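Local coordinates for proximal thread matrix protein 1 (Mytilus galloprovincialis, PDB 4CN9) that probably binds collagen as a matrix protein of the mussel byssus, through two von Willebrand factor type A domains, and carries zinc at a metal-ion-dependent adhesion site, at residues E48-Q53 with L240-C245; A54-L59 with S99-V104; K167-M172 with E193-I198; Y220-N225 with K235-L240. All coordinates share one frame; numbering follows the deposited sequence.

Contact 1 (E48-Q53 with L240-C245); sequences EECDVQ and LACEVC. With ZN (zinc ion), chain D.
Cys50 and Cys242 form a disulfide that fastens the chain running into strand 54-61 to the end of helix 234-241, so the way into the first von Willebrand factor type A fold is tied to the way out. Cys50 SG and Cys242 SG are 2.1 Å apart, and the torsion about the S-S bond, 89°, is close to the relaxed right-angled value. The two cysteines reach the bridge differently. In Cys50 the sulfur stands anti to the backbone N (chi1 -179°), whereas in Cys242, the first residue to leave the helical conformation, chi1 is -138°, well off a staggered position. Val52 adds an apolar lid: its CG2 lies 3.6 Å from Cys242 SG and 4.3 Å from Val244 CG2.

Alternation along 48-53 gives the segment two roles. Cys50 and Val52 turn their CB atoms toward 240-245, and Glu49 and Asp51 turn theirs away; the carboxylates of these last two bind a zinc ion. His446 of strand 439-447 and two waters complete the coordination, and Thr89 hydrogen-bonds Asp51 OD1. Glu49 binds through OE2 alone, at 2.0 Å from the zinc, while Asp51 chelates it with OD1 at 2.2 Å and OD2 at 2.1 Å.

Contact 2 (A54-L59 with S99-V104); sequences ADIIVL and SQFGVV
Strands 54-61 and 100-106 run parallel as neighbours in the central sheet of the first von Willebrand factor type A domain, pairing Asp55 with Gln100 through to Leu59 with Val104. Strand 54-61 leads on toward the metal-ion-dependent adhesion site, where Ser63, Ser65 and Asp174 bind zinc. Five backbone hydrogen bonds join the segments, alternating in direction as parallel strands require; Val58 N, for example, donates to Gly102 O at 2.9 Å. A sixth bond precedes them: Ala54 N donates to the side-chain hydroxyl of Ser99, 2.8 Å from its OG, and Thr90 also hydrogen-bonds that oxygen.

On the face of the sheet that carries Ile56, Val58 and Val103, the Phe101 ring leans across the neighbouring strand. Its CG is anti to the backbone N (chi1 -150°, somewhat off the staggered value). CE2 lies 3.9 Å from Ile56 CG2, CZ lies 3.6 Å from Val58 CG2, and Ile56 O sits above one ring face, offset toward the rim. An alanine in place of Phe101 would probably open a gap beside Ile56 CG2 and Val58 CG2, leaving both methyls without their aromatic neighbour.

The other face carries Ile57, Leu59 and Val104 and meets helix 142-153. There Leu59 and Val104 lie side by side, with Leu59 CD1 3.5 Å from Val104 CG1. Ile57 instead sits across from a glycine, and its CD1 comes down to 4.0 Å from Gly102 CA.

Contact 3 (K167-M172 with E193-I198); sequences KIVILM and EGVTVI
Lys167 meets Glu193 at a flat group of the backbone, the peptide carbonyl of Glu193: NZ approaches its oxygen to 2.8 Å, the donor tilted 21° out of the carbonyl plane. Further peptide groups belong to the two strands joined by a beta-alpha-beta crossover, in which strand 166-173 leads through helix 183-192 to strand 195-202. The two strands are parallel, and their carbonyls and N-H groups are hydrogen-bonded between them. Four backbone bonds do this work, and the one from Ile198 N to Val169 O, 2.8 Å long, is almost straight, with 177° at the hydrogen.

Side chains leave the pair to both faces of the sheet. On one, Val169 CG2 packs 3.6 Å from Val195 CG1, with Val149 of helix 142-153 covering Val169. Lys167 belongs to this face too. Its aliphatic chain crosses Val195 at about a right angle, CB 3.9 Å from Val195 CG2, and then bends at its last two torsions to bring NZ back to the Glu193 carbonyl.

The opposite face is apolar along Ile168, Ile170 and Ile198. Ile170 and Ile198 lie side by side, Ile170 CG1 being 4.1 Å from Ile198 CD1. Thr196 shares this face, near the end of the pair, where a water donates a 3.1 Å hydrogen bond to Lys167 O and is weakly linked to Thr196 OG1.

Contact 4 (Y220-N225 with K235-L240); sequences YVLTTN and KLVIDL
Leu222 of edge strand 221-224, and Tyr220 just before it, receive one side of helix 234-241 in the helix-on-sheet packing of the von Willebrand factor type A fold. The contact is apolar, and the leucine torsions place the methyls that make it. Leu222 has CG anti to its carbonyl carbon, beside the backbone N (chi1 -57°), and chi2 near 173° sends CD1 on among three helix residues. That methyl touches Leu236 CB at 3.8 Å and Leu240 CD1 at 4.1 Å, and presses to 3.3 Å from Val237 CG2, tighter than usual for two carbons.

Leu240 divides its two methyls. CD1 goes to the Tyr220 backbone, 3.9 Å from its CA, while CD2 stands over the centre of the Tyr220 ring in a CH-pi contact, 3.8 Å from the centroid and only 5° off the ring normal. An alanine in place of Tyr220 would probably leave Leu240 CD2 without the aromatic face beneath it and open a gap where the ring had been.

Within the helix itself, and without joining the two segments, Lys235 NZ and Asp239 OD2 form a 2.9 Å salt bridge that uses the syn lone pair of the carboxylate.

Around this contact, Tyr220 also packs on Thr196 and Ile198 of strand 195-202 and on Glu243 and Cys245 of strand 243-247, while Val237 reaches Ile200 of strand 195-202 and Phe80 and Leu84 of helix 73-85.

From the N terminus, contact 1 opens first, at 48-53, and closes last, at 240-245, so its loop encloses the other three. Inside it, contacts 2, 3 and 4 follow in series and none crosses another. Contact 2 closes at 99-104, contact 3 spans a single crossover, and contact 4 folds the helix back over the edge strand just before contact 1 closes; the two share Leu240. Strands 54-61 and 166-173 are neighbours, which joins contacts 2 and 3 into one sheet, and strand 221-224 extends it to contact 4. Ile198 of contact 3 packs on Ala241 and Leu240, bringing the sheet against the helix end held by contact 1.

Contact 1 (E48-Q53 with L240-C245)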
# COMPACT_ATOMS: atom_id res chain seq x y z
N GLU A 48 -2.99 21.65 -5.00
CA GLU A 48 -4.31 21.06 -4.82
C GLU A 48 -4.84 21.00 -3.42
O GLU A 48 -4.18 21.36 -2.45
CB GLU A 48 -4.47 19.67 -5.43
CG GLU A 48 -3.27 18.89 -5.78
CD GLU A 48 -3.58 18.12 -7.04
OE1 GLU A 48 -3.64 18.77 -8.10
OE2 GLU A 48 -3.81 16.90 -6.97
N GLU A 49 -6.08 20.53 -3.37
CA GLU A 49 -6.84 20.39 -2.15
C GLU A 49 -7.50 19.03 -2.10
O GLU A 49 -7.63 18.33 -3.12
CB GLU A 49 -7.93 21.47 -2.07
CG GLU A 49 -9.04 21.30 -3.09
CD GLU A 49 -9.98 22.50 -3.15
OE1 GLU A 49 -9.52 23.64 -2.92
OE2 GLU A 49 -11.18 22.30 -3.42
N CYS A 50 -7.91 18.67 -0.90
CA CYS A 50 -8.63 17.45 -0.64
C CYS A 50 -9.84 17.84 0.18
O CYS A 50 -9.70 18.54 1.18
CB CYS A 50 -7.75 16.48 0.14
SG CYS A 50 -8.54 14.92 0.50
N ASP A 51 -11.02 17.41 -0.25
CA ASP A 51 -12.27 17.80 0.41
C ASP A 51 -12.73 16.71 1.39
O ASP A 51 -13.76 16.84 2.05
CB ASP A 51 -13.38 18.07 -0.62
CG ASP A 51 -13.01 19.17 -1.62
OD1 ASP A 51 -12.12 20.00 -1.37
OD2 ASP A 51 -13.62 19.20 -2.71
N VAL A 52 -11.95 15.64 1.49
CA VAL A 52 -12.31 14.48 2.31
C VAL A 52 -12.28 14.81 3.79
O VAL A 52 -11.41 15.54 4.24
CB VAL A 52 -11.35 13.30 2.02
CG1 VAL A 52 -11.69 12.09 2.91
CG2 VAL A 52 -11.43 12.90 0.55
N GLN A 53 -13.25 14.29 4.54
CA GLN A 53 -13.28 14.49 5.99
C GLN A 53 -12.34 13.51 6.67
O GLN A 53 -12.48 12.30 6.53
CB GLN A 53 -14.69 14.33 6.55
CG GLN A 53 -15.61 15.48 6.17
CD GLN A 53 -17.03 15.27 6.62
OE1 GLN A 53 -17.30 14.52 7.57
NE2 GLN A 53 -17.97 15.92 5.94
N LEU A 240 -2.06 11.25 -2.40
CA LEU A 240 -2.12 9.99 -1.64
C LEU A 240 -3.05 10.10 -0.43
O LEU A 240 -3.76 9.14 -0.11
CB LEU A 240 -0.72 9.58 -1.17
CG LEU A 240 0.30 9.23 -2.25
CD1 LEU A 240 1.72 9.32 -1.70
CD2 LEU A 240 0.04 7.83 -2.79
N ALA A 241 -3.05 11.25 0.23
CA ALA A 241 -3.92 11.45 1.39
C ALA A 241 -5.38 11.43 0.97
O ALA A 241 -6.25 11.02 1.73
CB ALA A 241 -3.62 12.76 2.09
N CYS A 242 -5.63 11.86 -0.27
CA CYS A 242 -6.99 11.96 -0.76
C CYS A 242 -7.40 10.71 -1.54
O CYS A 242 -8.46 10.69 -2.16
CB CYS A 242 -7.14 13.20 -1.66
SG CYS A 242 -8.66 14.12 -1.39
N GLU A 243 -6.54 9.70 -1.54
CA GLU A 243 -6.87 8.42 -2.16
C GLU A 243 -7.78 7.65 -1.21
O GLU A 243 -7.39 7.33 -0.09
CB GLU A 243 -5.59 7.63 -2.44
CG GLU A 243 -5.78 6.37 -3.25
CD GLU A 243 -5.96 6.63 -4.74
OE1 GLU A 243 -5.85 7.80 -5.17
OE2 GLU A 243 -6.21 5.67 -5.49
N VAL A 244 -9.00 7.36 -1.63
CA VAL A 244 -9.90 6.61 -0.76
C VAL A 244 -9.99 5.17 -1.25
O VAL A 244 -10.40 4.90 -2.37
CB VAL A 244 -11.30 7.24 -0.68
CG1 VAL A 244 -12.19 6.40 0.23
CG2 VAL A 244 -11.20 8.67 -0.15
N CYS A 245 -9.59 4.25 -0.38
CA CYS A 245 -9.55 2.84 -0.73
C CYS A 245 -10.56 2.10 0.15
O CYS A 245 -10.47 2.20 1.36
CB CYS A 245 -8.14 2.28 -0.50
SG CYS A 245 -6.88 2.75 -1.76
ZN ZN D . -12.42 20.77 -3.36
O HOH W 1 -14.10 21.46 -4.41
O HOH W 2 -13.73 22.15 -2.50

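Contact 2 (A54-L59 with S99-V104)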
# COMPACT_ATOMS: atom_id res chain seq x y z
N ALA A 54 -11.38 14.04 7.42
CA ALA A 54 -10.27 13.22 7.90
C ALA A 54 -9.76 13.70 9.26
O ALA A 54 -9.88 14.88 9.60
CB ALA A 54 -9.12 13.25 6.88
N ASP A 55 -9.19 12.75 10.00
CA ASP A 55 -8.35 13.05 11.16
C ASP A 55 -6.91 12.75 10.71
O ASP A 55 -6.57 11.62 10.36
CB ASP A 55 -8.76 12.21 12.38
CG ASP A 55 -10.09 12.67 13.01
OD1 ASP A 55 -10.41 13.88 12.96
OD2 ASP A 55 -10.82 11.81 13.56
N ILE A 56 -6.08 13.79 10.65
CA ILE A 56 -4.73 13.68 10.13
C ILE A 56 -3.70 13.87 11.25
O ILE A 56 -3.74 14.86 11.97
CB ILE A 56 -4.47 14.72 9.02
CG1 ILE A 56 -5.51 14.57 7.89
CG2 ILE A 56 -3.08 14.57 8.47
CD1 ILE A 56 -5.93 15.88 7.27
N ILE A 57 -2.81 12.90 11.40
CA ILE A 57 -1.70 12.98 12.32
C ILE A 57 -0.40 13.04 11.55
O ILE A 57 -0.12 12.18 10.73
CB ILE A 57 -1.66 11.76 13.26
CG1 ILE A 57 -2.98 11.67 14.04
CG2 ILE A 57 -0.46 11.84 14.19
CD1 ILE A 57 -3.19 12.80 15.05
N VAL A 58 0.39 14.07 11.80
CA VAL A 58 1.76 14.12 11.31
C VAL A 58 2.73 13.66 12.40
O VAL A 58 2.71 14.15 13.51
CB VAL A 58 2.15 15.54 10.84
CG1 VAL A 58 3.62 15.58 10.44
CG2 VAL A 58 1.25 15.97 9.70
N LEU A 59 3.56 12.68 12.04
CA LEU A 59 4.62 12.14 12.89
C LEU A 59 5.93 12.77 12.43
O LEU A 59 6.41 12.50 11.32
CB LEU A 59 4.63 10.61 12.74
CG LEU A 59 5.16 9.67 13.82
CD1 LEU A 59 4.85 10.10 15.25
CD2 LEU A 59 4.57 8.30 13.54
N SER A 99 -12.68 18.43 9.55
CA SER A 99 -11.47 17.63 9.67
C SER A 99 -10.59 18.15 10.81
O SER A 99 -10.66 19.33 11.18
CB SER A 99 -10.69 17.64 8.36
OG SER A 99 -11.29 16.80 7.39
N GLN A 100 -9.77 17.27 11.35
CA GLN A 100 -8.86 17.65 12.42
C GLN A 100 -7.42 17.27 12.12
O GLN A 100 -7.14 16.37 11.33
CB GLN A 100 -9.27 16.99 13.74
CG GLN A 100 -10.54 17.54 14.33
CD GLN A 100 -11.04 16.67 15.46
OE1 GLN A 100 -11.06 15.44 15.34
NE2 GLN A 100 -11.41 17.29 16.56
N PHE A 101 -6.52 17.98 12.78
CA PHE A 101 -5.10 17.85 12.56
C PHE A 101 -4.40 17.76 13.91
O PHE A 101 -4.73 18.51 14.82
CB PHE A 101 -4.64 19.11 11.84
CG PHE A 101 -3.48 18.89 10.95
CD1 PHE A 101 -2.19 18.96 11.46
CD2 PHE A 101 -3.66 18.64 9.62
CE1 PHE A 101 -1.10 18.76 10.64
CE2 PHE A 101 -2.57 18.44 8.79
CZ PHE A 101 -1.30 18.51 9.29
N GLY A 102 -3.43 16.84 14.02
CA GLY A 102 -2.58 16.74 15.19
C GLY A 102 -1.13 16.45 14.81
O GLY A 102 -0.84 15.94 13.72
N VAL A 103 -0.21 16.76 15.71
CA VAL A 103 1.20 16.55 15.43
C VAL A 103 1.87 15.90 16.62
O VAL A 103 1.70 16.33 17.77
CB VAL A 103 1.92 17.86 15.12
CG1 VAL A 103 3.41 17.60 14.94
CG2 VAL A 103 1.33 18.50 13.88
N VAL A 104 2.64 14.87 16.31
CA VAL A 104 3.37 14.09 17.29
C VAL A 104 4.85 14.09 16.92
O VAL A 104 5.21 13.72 15.79
CB VAL A 104 2.84 12.65 17.30
CG1 VAL A 104 3.72 11.74 18.13
CG2 VAL A 104 1.39 12.65 17.78

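Contact 3 (K167-M172 with E193-I198)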
# COMPACT_ATOMS: atom_id res chain seq x y z
N LYS A 167 -8.83 8.10 8.58
CA LYS A 167 -7.66 8.26 9.44
C LYS A 167 -6.39 8.21 8.60
O LYS A 167 -6.17 7.25 7.88
CB LYS A 167 -7.61 7.16 10.49
CG LYS A 167 -8.76 7.21 11.47
CD LYS A 167 -8.45 6.35 12.67
CE LYS A 167 -9.61 5.46 13.03
NZ LYS A 167 -9.63 4.25 12.17
N ILE A 168 -5.57 9.26 8.72
CA ILE A 168 -4.35 9.40 7.95
C ILE A 168 -3.15 9.79 8.83
O ILE A 168 -3.25 10.68 9.69
CB ILE A 168 -4.51 10.50 6.86
CG1 ILE A 168 -5.74 10.23 6.00
CG2 ILE A 168 -3.24 10.58 6.00
CD1 ILE A 168 -6.24 11.46 5.30
N VAL A 169 -2.03 9.10 8.61
CA VAL A 169 -0.76 9.39 9.26
C VAL A 169 0.28 9.71 8.20
O VAL A 169 0.48 8.94 7.24
CB VAL A 169 -0.25 8.19 10.11
CG1 VAL A 169 1.13 8.45 10.65
CG2 VAL A 169 -1.21 7.89 11.21
N ILE A 170 0.92 10.86 8.36
CA ILE A 170 2.01 11.27 7.49
C ILE A 170 3.29 11.32 8.32
O ILE A 170 3.45 12.15 9.21
CB ILE A 170 1.71 12.64 6.82
CG1 ILE A 170 0.50 12.50 5.89
CG2 ILE A 170 2.92 13.13 6.04
CD1 ILE A 170 -0.24 13.78 5.61
N LEU A 171 4.18 10.38 8.03
CA LEU A 171 5.46 10.24 8.73
C LEU A 171 6.56 10.95 7.95
O LEU A 171 6.69 10.78 6.73
CB LEU A 171 5.80 8.76 8.88
CG LEU A 171 7.22 8.34 9.26
CD1 LEU A 171 7.51 8.72 10.68
CD2 LEU A 171 7.40 6.85 9.08
N MET A 172 7.34 11.77 8.66
CA MET A 172 8.48 12.48 8.07
C MET A 172 9.73 12.13 8.87
O MET A 172 9.78 12.38 10.07
CB MET A 172 8.25 13.99 8.14
CG MET A 172 6.98 14.47 7.46
SD MET A 172 6.65 16.23 7.82
CE MET A 172 8.08 16.95 7.06
N GLU A 193 -6.20 -0.92 11.80
CA GLU A 193 -7.29 -0.13 12.36
C GLU A 193 -7.93 0.79 11.33
O GLU A 193 -8.71 1.66 11.69
CB GLU A 193 -6.79 0.68 13.56
CG GLU A 193 -6.34 -0.19 14.73
CD GLU A 193 -6.10 0.60 16.01
OE1 GLU A 193 -6.12 1.85 15.95
OE2 GLU A 193 -5.90 -0.04 17.07
N GLY A 194 -7.59 0.60 10.07
CA GLY A 194 -8.12 1.42 8.99
C GLY A 194 -7.41 2.77 8.90
O GLY A 194 -8.05 3.79 8.67
N VAL A 195 -6.10 2.77 9.10
CA VAL A 195 -5.31 3.99 8.99
C VAL A 195 -4.46 3.96 7.71
O VAL A 195 -3.77 2.98 7.43
CB VAL A 195 -4.42 4.20 10.23
CG1 VAL A 195 -3.58 5.47 10.10
CG2 VAL A 195 -5.27 4.23 11.50
N THR A 196 -4.53 5.04 6.95
CA THR A 196 -3.64 5.22 5.80
C THR A 196 -2.32 5.77 6.31
O THR A 196 -2.32 6.71 7.12
CB THR A 196 -4.21 6.22 4.78
OG1 THR A 196 -5.50 5.78 4.33
CG2 THR A 196 -3.29 6.37 3.57
N VAL A 197 -1.20 5.21 5.85
CA VAL A 197 0.11 5.68 6.25
C VAL A 197 0.94 6.14 5.03
O VAL A 197 1.17 5.39 4.08
CB VAL A 197 0.87 4.61 7.05
CG1 VAL A 197 2.20 5.14 7.52
CG2 VAL A 197 0.03 4.14 8.24
N ILE A 198 1.37 7.40 5.08
CA ILE A 198 2.25 7.96 4.07
C ILE A 198 3.58 8.22 4.76
O ILE A 198 3.61 8.71 5.90
CB ILE A 198 1.67 9.29 3.49
CG1 ILE A 198 0.39 8.99 2.71
CG2 ILE A 198 2.69 9.99 2.60
CD1 ILE A 198 -0.61 10.15 2.67
O HOH W 3 -8.32 6.11 6.02

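Contact 4 (Y220-N225 with K235-L240)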
# COMPACT_ATOMS: atom_id res chain seq x y z
N TYR A 220 3.25 4.77 -1.46
CA TYR A 220 2.94 5.79 -0.46
C TYR A 220 4.20 6.28 0.26
O TYR A 220 4.12 6.98 1.28
CB TYR A 220 1.95 5.23 0.56
CG TYR A 220 0.54 5.09 0.06
CD1 TYR A 220 0.25 4.28 -1.04
CD2 TYR A 220 -0.51 5.74 0.68
CE1 TYR A 220 -1.05 4.14 -1.50
CE2 TYR A 220 -1.82 5.61 0.23
CZ TYR A 220 -2.08 4.80 -0.85
OH TYR A 220 -3.38 4.66 -1.30
N VAL A 221 5.37 5.88 -0.26
CA VAL A 221 6.65 6.37 0.24
C VAL A 221 7.18 7.42 -0.71
O VAL A 221 7.32 7.17 -1.91
CB VAL A 221 7.69 5.26 0.35
CG1 VAL A 221 9.04 5.86 0.80
CG2 VAL A 221 7.23 4.17 1.31
N LEU A 222 7.47 8.61 -0.19
CA LEU A 222 8.04 9.69 -0.98
C LEU A 222 9.42 10.05 -0.43
O LEU A 222 9.64 10.01 0.78
CB LEU A 222 7.13 10.90 -0.95
CG LEU A 222 5.70 10.64 -1.42
CD1 LEU A 222 4.85 11.85 -1.18
CD2 LEU A 222 5.66 10.24 -2.88
N THR A 223 10.36 10.36 -1.31
CA THR A 223 11.72 10.65 -0.90
C THR A 223 12.21 11.95 -1.53
O THR A 223 11.78 12.34 -2.61
CB THR A 223 12.70 9.52 -1.27
OG1 THR A 223 12.76 9.39 -2.70
CG2 THR A 223 12.26 8.20 -0.67
N THR A 224 13.10 12.63 -0.82
CA THR A 224 13.70 13.85 -1.33
C THR A 224 15.10 13.97 -0.73
O THR A 224 15.39 13.38 0.33
CB THR A 224 12.84 15.08 -0.99
OG1 THR A 224 13.46 16.26 -1.50
CG2 THR A 224 12.66 15.23 0.51
N ASN A 225 15.97 14.71 -1.41
CA ASN A 225 17.38 14.77 -1.02
C ASN A 225 17.68 15.78 0.07
O ASN A 225 18.67 15.67 0.77
CB ASN A 225 18.25 15.06 -2.25
CG ASN A 225 18.56 13.80 -3.05
OD1 ASN A 225 18.37 13.77 -4.27
ND2 ASN A 225 19.03 12.77 -2.37
N LYS A 235 2.11 18.10 -3.64
CA LYS A 235 1.01 17.61 -4.48
C LYS A 235 0.86 16.10 -4.36
O LYS A 235 -0.26 15.59 -4.24
CB LYS A 235 1.21 18.01 -5.94
CG LYS A 235 0.23 17.33 -6.88
CD LYS A 235 0.27 17.90 -8.29
CE LYS A 235 -0.86 17.33 -9.16
NZ LYS A 235 -0.86 15.84 -9.20
N LEU A 236 1.98 15.40 -4.39
CA LEU A 236 2.01 13.95 -4.25
C LEU A 236 1.43 13.48 -2.91
O LEU A 236 0.71 12.49 -2.85
CB LEU A 236 3.45 13.45 -4.38
CG LEU A 236 4.08 13.60 -5.77
CD1 LEU A 236 5.56 13.26 -5.76
CD2 LEU A 236 3.35 12.72 -6.77
N VAL A 237 1.75 14.18 -1.83
CA VAL A 237 1.27 13.80 -0.52
C VAL A 237 -0.23 13.99 -0.44
O VAL A 237 -0.94 13.14 0.08
CB VAL A 237 1.98 14.59 0.60
CG1 VAL A 237 1.31 14.35 1.94
CG2 VAL A 237 3.45 14.20 0.67
N ILE A 238 -0.73 15.11 -0.96
CA ILE A 238 -2.15 15.37 -0.94
C ILE A 238 -2.90 14.35 -1.81
O ILE A 238 -3.99 13.92 -1.45
CB ILE A 238 -2.48 16.79 -1.44
CG1 ILE A 238 -1.79 17.83 -0.55
CG2 ILE A 238 -3.98 17.00 -1.49
CD1 ILE A 238 -2.05 17.68 0.94
N ASP A 239 -2.31 13.99 -2.95
CA ASP A 239 -2.92 13.00 -3.84
C ASP A 239 -3.08 11.66 -3.14
O ASP A 239 -4.12 11.02 -3.28
CB ASP A 239 -2.06 12.80 -5.10
CG ASP A 239 -2.16 13.97 -6.06
OD1 ASP A 239 -3.08 14.80 -5.90
OD2 ASP A 239 -1.32 14.06 -6.98
N LEU A 240 -2.06 11.25 -2.40
CA LEU A 240 -2.12 9.99 -1.64
C LEU A 240 -3.05 10.10 -0.43
O LEU A 240 -3.76 9.14 -0.11
CB LEU A 240 -0.72 9.58 -1.17
CG LEU A 240 0.30 9.23 -2.25
CD1 LEU A 240 1.72 9.32 -1.70
CD2 LEU A 240 0.04 7.83 -2.79